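Local structure of papillomavirus transcription factor E2 (Human papillomavirus type 18, 1QQH) at residues 40-54 and 63-75. The protein acts as a papillomavirus transcription factor through its N-terminal activation domain, probably regulating viral gene expression and, as in related E2 proteins, viral DNA replication. The protein carries 1 engineered substitution. Sequence-based numbering, arbitrary orientation.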
loop_
_atom_site.group_PDB
_atom_site.type_symbol
_atom_site.label_atom_id
_atom_site.label_comp_id
_atom_site.label_asym_id
_atom_site.label_seq_id
_atom_site.Cartn_x
_atom_site.Cartn_y
_atom_site.Cartn_z
ATOM N N GLU A 40 14.377 9.357 6.340
ATOM C CA GLU A 40 14.241 10.801 6.218
ATOM C C GLU A 40 13.758 11.227 4.838
ATOM O O GLU A 40 14.201 10.693 3.825
ATOM C CB GLU A 40 15.582 11.474 6.513
ATOM C CG GLU A 40 15.956 11.466 7.980
ATOM C CD GLU A 40 15.097 12.408 8.796
ATOM O OE1 GLU A 40 13.959 12.704 8.370
ATOM O OE2 GLU A 40 15.560 12.846 9.872
ATOM N N PRO A 41 12.807 12.176 4.784
ATOM C CA PRO A 41 12.200 12.821 5.954
ATOM C C PRO A 41 11.162 11.888 6.568
ATOM O O PRO A 41 10.312 11.340 5.861
ATOM C CB PRO A 41 11.578 14.079 5.362
ATOM C CG PRO A 41 11.164 13.617 4.004
ATOM C CD PRO A 41 12.358 12.822 3.539
ATOM N N THR A 42 11.235 11.704 7.881
ATOM C CA THR A 42 10.306 10.815 8.561
ATOM C C THR A 42 8.923 11.420 8.678
ATOM O O THR A 42 8.748 12.627 8.484
ATOM C CB THR A 42 10.804 10.467 9.957
ATOM O OG1 THR A 42 10.883 11.663 10.744
ATOM C CG2 THR A 42 12.175 9.819 9.875
ATOM N N HIS A 43 7.942 10.574 8.987
ATOM C CA HIS A 43 6.556 11.008 9.125
ATOM C C HIS A 43 6.014 11.537 7.809
ATOM O O HIS A 43 5.008 12.242 7.789
ATOM C CB HIS A 43 6.436 12.099 10.194
ATOM C CG HIS A 43 6.698 11.612 11.585
ATOM N ND1 HIS A 43 6.830 12.466 12.660
ATOM C CD2 HIS A 43 6.834 10.359 12.079
ATOM C CE1 HIS A 43 7.037 11.760 13.757
ATOM N NE2 HIS A 43 7.044 10.478 13.432
ATOM N N CYS A 44 6.688 11.209 6.715
ATOM C CA CYS A 44 6.263 11.640 5.388
ATOM C C CYS A 44 6.275 10.461 4.428
ATOM O O CYS A 44 6.888 9.434 4.701
ATOM C CB CYS A 44 7.222 12.680 4.814
ATOM S SG CYS A 44 7.311 14.251 5.650
ATOM N N PHE A 45 5.582 10.605 3.310
ATOM C CA PHE A 45 5.621 9.578 2.286
ATOM C C PHE A 45 6.423 10.262 1.188
ATOM O O PHE A 45 6.441 11.488 1.092
ATOM C CB PHE A 45 4.211 9.193 1.797
ATOM C CG PHE A 45 3.430 8.377 2.799
ATOM C CD1 PHE A 45 2.375 8.940 3.519
ATOM C CD2 PHE A 45 3.795 7.067 3.075
ATOM C CE1 PHE A 45 1.706 8.205 4.504
ATOM C CE2 PHE A 45 3.133 6.330 4.052
ATOM C CZ PHE A 45 2.089 6.902 4.768
ATOM N N LYS A 46 7.129 9.488 0.388
ATOM C CA LYS A 46 7.913 10.083 -0.673
ATOM C C LYS A 46 8.081 9.120 -1.833
ATOM O O LYS A 46 8.141 7.908 -1.649
ATOM C CB LYS A 46 9.280 10.531 -0.139
ATOM C CG LYS A 46 10.007 9.524 0.749
ATOM C CD LYS A 46 9.619 9.679 2.204
ATOM C CE LYS A 46 10.509 8.842 3.101
ATOM N NZ LYS A 46 10.076 8.919 4.526
ATOM N N LYS A 47 8.143 9.676 -3.030
ATOM C CA LYS A 47 8.284 8.889 -4.229
ATOM C C LYS A 47 9.201 9.619 -5.183
ATOM O O LYS A 47 9.395 10.829 -5.067
ATOM C CB LYS A 47 6.916 8.680 -4.890
ATOM C CG LYS A 47 5.927 7.933 -4.018
ATOM C CD LYS A 47 4.642 7.602 -4.771
ATOM C CE LYS A 47 3.780 8.829 -4.999
ATOM N NZ LYS A 47 2.465 8.443 -5.581
ATOM N N GLY A 48 9.764 8.873 -6.124
ATOM C CA GLY A 48 10.644 9.467 -7.110
ATOM C C GLY A 48 12.007 9.834 -6.571
ATOM O O GLY A 48 12.449 10.972 -6.699
ATOM N N GLY A 49 12.677 8.863 -5.965
ATOM C CA GLY A 49 14.001 9.108 -5.433
ATOM C C GLY A 49 14.957 9.539 -6.526
ATOM O O GLY A 49 14.940 9.002 -7.637
ATOM N N GLN A 50 15.786 10.526 -6.205
ATOM C CA GLN A 50 16.772 11.054 -7.143
ATOM C C GLN A 50 18.101 11.152 -6.400
ATOM O O GLN A 50 18.154 11.631 -5.272
ATOM C CB GLN A 50 16.347 12.439 -7.623
ATOM C CG GLN A 50 16.621 12.701 -9.091
ATOM C CD GLN A 50 15.773 11.826 -9.990
ATOM O OE1 GLN A 50 14.547 11.799 -9.864
ATOM N NE2 GLN A 50 16.421 11.103 -10.906
ATOM N N THR A 51 19.165 10.700 -7.046
ATOM C CA THR A 51 20.497 10.699 -6.464
ATOM C C THR A 51 21.194 12.047 -6.412
ATOM O O THR A 51 21.382 12.704 -7.441
ATOM C CB THR A 51 21.421 9.736 -7.239
ATOM O OG1 THR A 51 20.959 8.400 -7.065
ATOM C CG2 THR A 51 22.857 9.829 -6.740
ATOM N N VAL A 52 21.591 12.447 -5.209
ATOM C CA VAL A 52 22.330 13.686 -5.019
ATOM C C VAL A 52 23.734 13.287 -4.573
ATOM O O VAL A 52 23.896 12.535 -3.608
ATOM C CB VAL A 52 21.703 14.574 -3.931
ATOM C CG1 VAL A 52 22.645 15.729 -3.592
ATOM C CG2 VAL A 52 20.379 15.118 -4.419
ATOM N N GLN A 53 24.748 13.770 -5.284
ATOM C CA GLN A 53 26.127 13.448 -4.937
ATOM C C GLN A 53 26.801 14.622 -4.259
ATOM O O GLN A 53 26.691 15.759 -4.715
ATOM C CB GLN A 53 26.935 13.104 -6.177
ATOM C CG GLN A 53 26.414 11.962 -6.989
ATOM C CD GLN A 53 27.222 11.807 -8.254
ATOM O OE1 GLN A 53 27.245 12.709 -9.105
ATOM N NE2 GLN A 53 27.908 10.670 -8.388
ATOM N N VAL A 54 27.504 14.341 -3.170
ATOM C CA VAL A 54 28.216 15.375 -2.444
ATOM C C VAL A 54 29.679 14.985 -2.341
ATOM O O VAL A 54 30.008 13.873 -1.931
ATOM C CB VAL A 54 27.660 15.556 -1.023
ATOM C CG1 VAL A 54 28.496 16.579 -0.269
ATOM C CG2 VAL A 54 26.211 16.010 -1.089
ATOM N N CYS A 63 33.057 10.411 -2.033
ATOM C CA CYS A 63 31.786 10.946 -2.515
ATOM C C CYS A 63 30.532 10.335 -1.880
ATOM O O CYS A 63 30.184 9.189 -2.158
ATOM C CB CYS A 63 31.709 10.774 -4.034
ATOM S SG CYS A 63 30.083 11.129 -4.757
ATOM N N MET A 64 29.850 11.109 -1.041
ATOM C CA MET A 64 28.626 10.644 -0.400
ATOM C C MET A 64 27.407 10.838 -1.296
ATOM O O MET A 64 27.312 11.815 -2.042
ATOM C CB MET A 64 28.395 11.376 0.923
ATOM C CG MET A 64 29.103 10.744 2.111
ATOM S SD MET A 64 28.469 9.081 2.468
ATOM C CE MET A 64 27.439 9.402 3.937
ATOM N N THR A 65 26.475 9.897 -1.215
ATOM C CA THR A 65 25.257 9.961 -2.003
ATOM C C THR A 65 24.040 10.096 -1.103
ATOM O O THR A 65 24.000 9.525 -0.014
ATOM C CB THR A 65 25.089 8.705 -2.877
ATOM O OG1 THR A 65 26.069 8.717 -3.921
ATOM C CG2 THR A 65 23.711 8.677 -3.509
ATOM N N TYR A 66 23.066 10.882 -1.554
ATOM C CA TYR A 66 21.824 11.080 -0.819
ATOM C C TYR A 66 20.658 11.020 -1.778
ATOM O O TYR A 66 20.821 11.201 -2.986
ATOM C CB TYR A 66 21.796 12.421 -0.102
ATOM C CG TYR A 66 22.971 12.629 0.796
ATOM C CD1 TYR A 66 24.170 13.133 0.291
ATOM C CD2 TYR A 66 22.916 12.265 2.137
ATOM C CE1 TYR A 66 25.275 13.264 1.087
ATOM C CE2 TYR A 66 24.034 12.395 2.951
ATOM C CZ TYR A 66 25.206 12.893 2.410
ATOM O OH TYR A 66 26.327 13.001 3.175
ATOM N N VAL A 67 19.473 10.772 -1.237
ATOM C CA VAL A 67 18.291 10.678 -2.071
ATOM C C VAL A 67 17.387 11.880 -1.908
ATOM O O VAL A 67 16.964 12.211 -0.798
ATOM C CB VAL A 67 17.472 9.402 -1.757
ATOM C CG1 VAL A 67 16.195 9.376 -2.605
ATOM C CG2 VAL A 67 18.308 8.165 -2.035
ATOM N N ALA A 68 17.108 12.536 -3.029
ATOM C CA ALA A 68 16.215 13.689 -3.056
ATOM C C ALA A 68 14.922 13.171 -3.680
ATOM O O ALA A 68 14.909 12.752 -4.837
ATOM C CB ALA A 68 16.806 14.789 -3.913
ATOM N N TRP A 69 13.843 13.194 -2.916
ATOM C CA TRP A 69 12.561 12.696 -3.397
ATOM C C TRP A 69 11.808 13.665 -4.308
ATOM O O TRP A 69 11.578 14.815 -3.947
ATOM C CB TRP A 69 11.701 12.323 -2.196
ATOM C CG TRP A 69 12.411 11.374 -1.263
ATOM C CD1 TRP A 69 13.050 11.686 -0.095
ATOM C CD2 TRP A 69 12.579 9.962 -1.448
ATOM N NE1 TRP A 69 13.601 10.557 0.456
ATOM C CE2 TRP A 69 13.330 9.485 -0.354
ATOM C CE3 TRP A 69 12.165 9.054 -2.433
ATOM C CZ2 TRP A 69 13.681 8.141 -0.218
ATOM C CZ3 TRP A 69 12.513 7.713 -2.297
ATOM C CH2 TRP A 69 13.264 7.272 -1.195
ATOM N N ASP A 70 11.431 13.206 -5.500
ATOM C CA ASP A 70 10.700 14.066 -6.437
ATOM C C ASP A 70 9.438 14.600 -5.779
ATOM O O ASP A 70 9.050 15.744 -5.996
ATOM C CB ASP A 70 10.305 13.308 -7.707
ATOM C CG ASP A 70 11.455 13.165 -8.694
ATOM O OD1 ASP A 70 12.444 13.919 -8.592
ATOM O OD2 ASP A 70 11.360 12.303 -9.592
ATOM N N SER A 71 8.803 13.769 -4.961
ATOM C CA SER A 71 7.582 14.174 -4.293
ATOM C C SER A 71 7.589 13.810 -2.827
ATOM O O SER A 71 7.805 12.662 -2.471
ATOM C CB SER A 71 6.378 13.520 -4.971
ATOM O OG SER A 71 6.337 13.856 -6.348
ATOM N N VAL A 72 7.346 14.800 -1.978
ATOM C CA VAL A 72 7.301 14.587 -0.542
ATOM C C VAL A 72 5.886 14.863 -0.062
ATOM O O VAL A 72 5.308 15.912 -0.372
ATOM C CB VAL A 72 8.270 15.529 0.191
ATOM C CG1 VAL A 72 8.082 15.395 1.702
ATOM C CG2 VAL A 72 9.704 15.204 -0.207
ATOM N N TYR A 73 5.328 13.911 0.678
ATOM C CA TYR A 73 3.976 14.036 1.204
ATOM C C TYR A 73 4.029 14.201 2.711
ATOM O O TYR A 73 4.395 13.279 3.442
ATOM C CB TYR A 73 3.137 12.800 0.852
ATOM C CG TYR A 73 3.038 12.522 -0.633
ATOM C CD1 TYR A 73 4.166 12.184 -1.370
ATOM C CD2 TYR A 73 1.821 12.626 -1.305
ATOM C CE1 TYR A 73 4.092 11.954 -2.746
ATOM C CE2 TYR A 73 1.733 12.403 -2.677
ATOM C CZ TYR A 73 2.871 12.068 -3.393
ATOM O OH TYR A 73 2.806 11.856 -4.749
ATOM N N TYR A 74 3.670 15.392 3.173
ATOM C CA TYR A 74 3.668 15.677 4.595
ATOM C C TYR A 74 2.249 16.016 5.007
ATOM O O TYR A 74 1.406 16.329 4.165
ATOM C CB TYR A 74 4.608 16.845 4.898
ATOM C CG TYR A 74 4.191 18.160 4.282
ATOM C CD1 TYR A 74 3.398 19.060 4.994
ATOM C CD2 TYR A 74 4.608 18.519 2.995
ATOM C CE1 TYR A 74 3.034 20.289 4.451
ATOM C CE2 TYR A 74 4.247 19.752 2.436
ATOM C CZ TYR A 74 3.462 20.635 3.173
ATOM O OH TYR A 74 3.121 21.867 2.658
ATOM N N MET A 75 1.984 15.943 6.302
ATOM C CA MET A 75 0.660 16.249 6.812
ATOM C C MET A 75 0.685 17.561 7.605
ATOM O O MET A 75 1.538 17.759 8.470
ATOM C CB MET A 75 0.170 15.097 7.692
ATOM C CG MET A 75 -1.249 15.269 8.211
ATOM S SD MET A 75 -1.758 13.915 9.312
ATOM C CE MET A 75 -2.944 13.041 8.261
HETATM O O HOH W 1 16.163 9.974 2.427
HETATM O O HOH W 2 4.471 14.950 7.683
#
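K46 lies over W69 in a long antiparallel beta hairpin of the E2 activation domain. Strand 45-54 pairs with 63-69 and, past a corner at D70, with 71-75; a classic beta bulge forms where D70 and S71 both face K47. There S71 N bonds K47 O, and D70 N bonds G48 O (2.7 Å) from well above the carbonyl plane.

Beside the bulge the W69 indole is covered on both faces. K46 CG sits over one face, 3.4 Å from the centroid of the five-membered ring, a CH-pi contact. V67 CG1, from the indole's own strand, covers the opposite face. The K46 chain can lie there because CG stands between backbone N and carbonyl carbon (chi1 46°) and the chain then bends at chi2. This turns NZ back to carbonyls, T39 O first, with P41 O (2.8 Å), C44 O and L36 O sharing its three hydrogens. G49 has no side chain, and the benzene side of the indole fits against its backbone, W69 CE3 to G49 CA 3.5 Å. At the other side of the indole NE1 makes a weak bond to E40 O, and water 1 links the same two atoms.

Farther on, V72 CG1 touches both P41 CG and C44 SG from one side, and Y95 of strand 92-97 closes over this group.

Y73 and F45 point to the other face of the sheet and meet at their CB atoms. F45 then runs off to helix 3-19. The K47 chain bends at chi3 (-73°) and crosses the end of the Y73 ring; K47 NZ bonds D26 O and makes a salt bridge with E25, which also bonds Y73 OH.

Toward the hairpin turn, V52 CG2 fits against A68 CB at 3.6 Å, and V54 CG2 rests on Y66 CE1 at 3.6 Å.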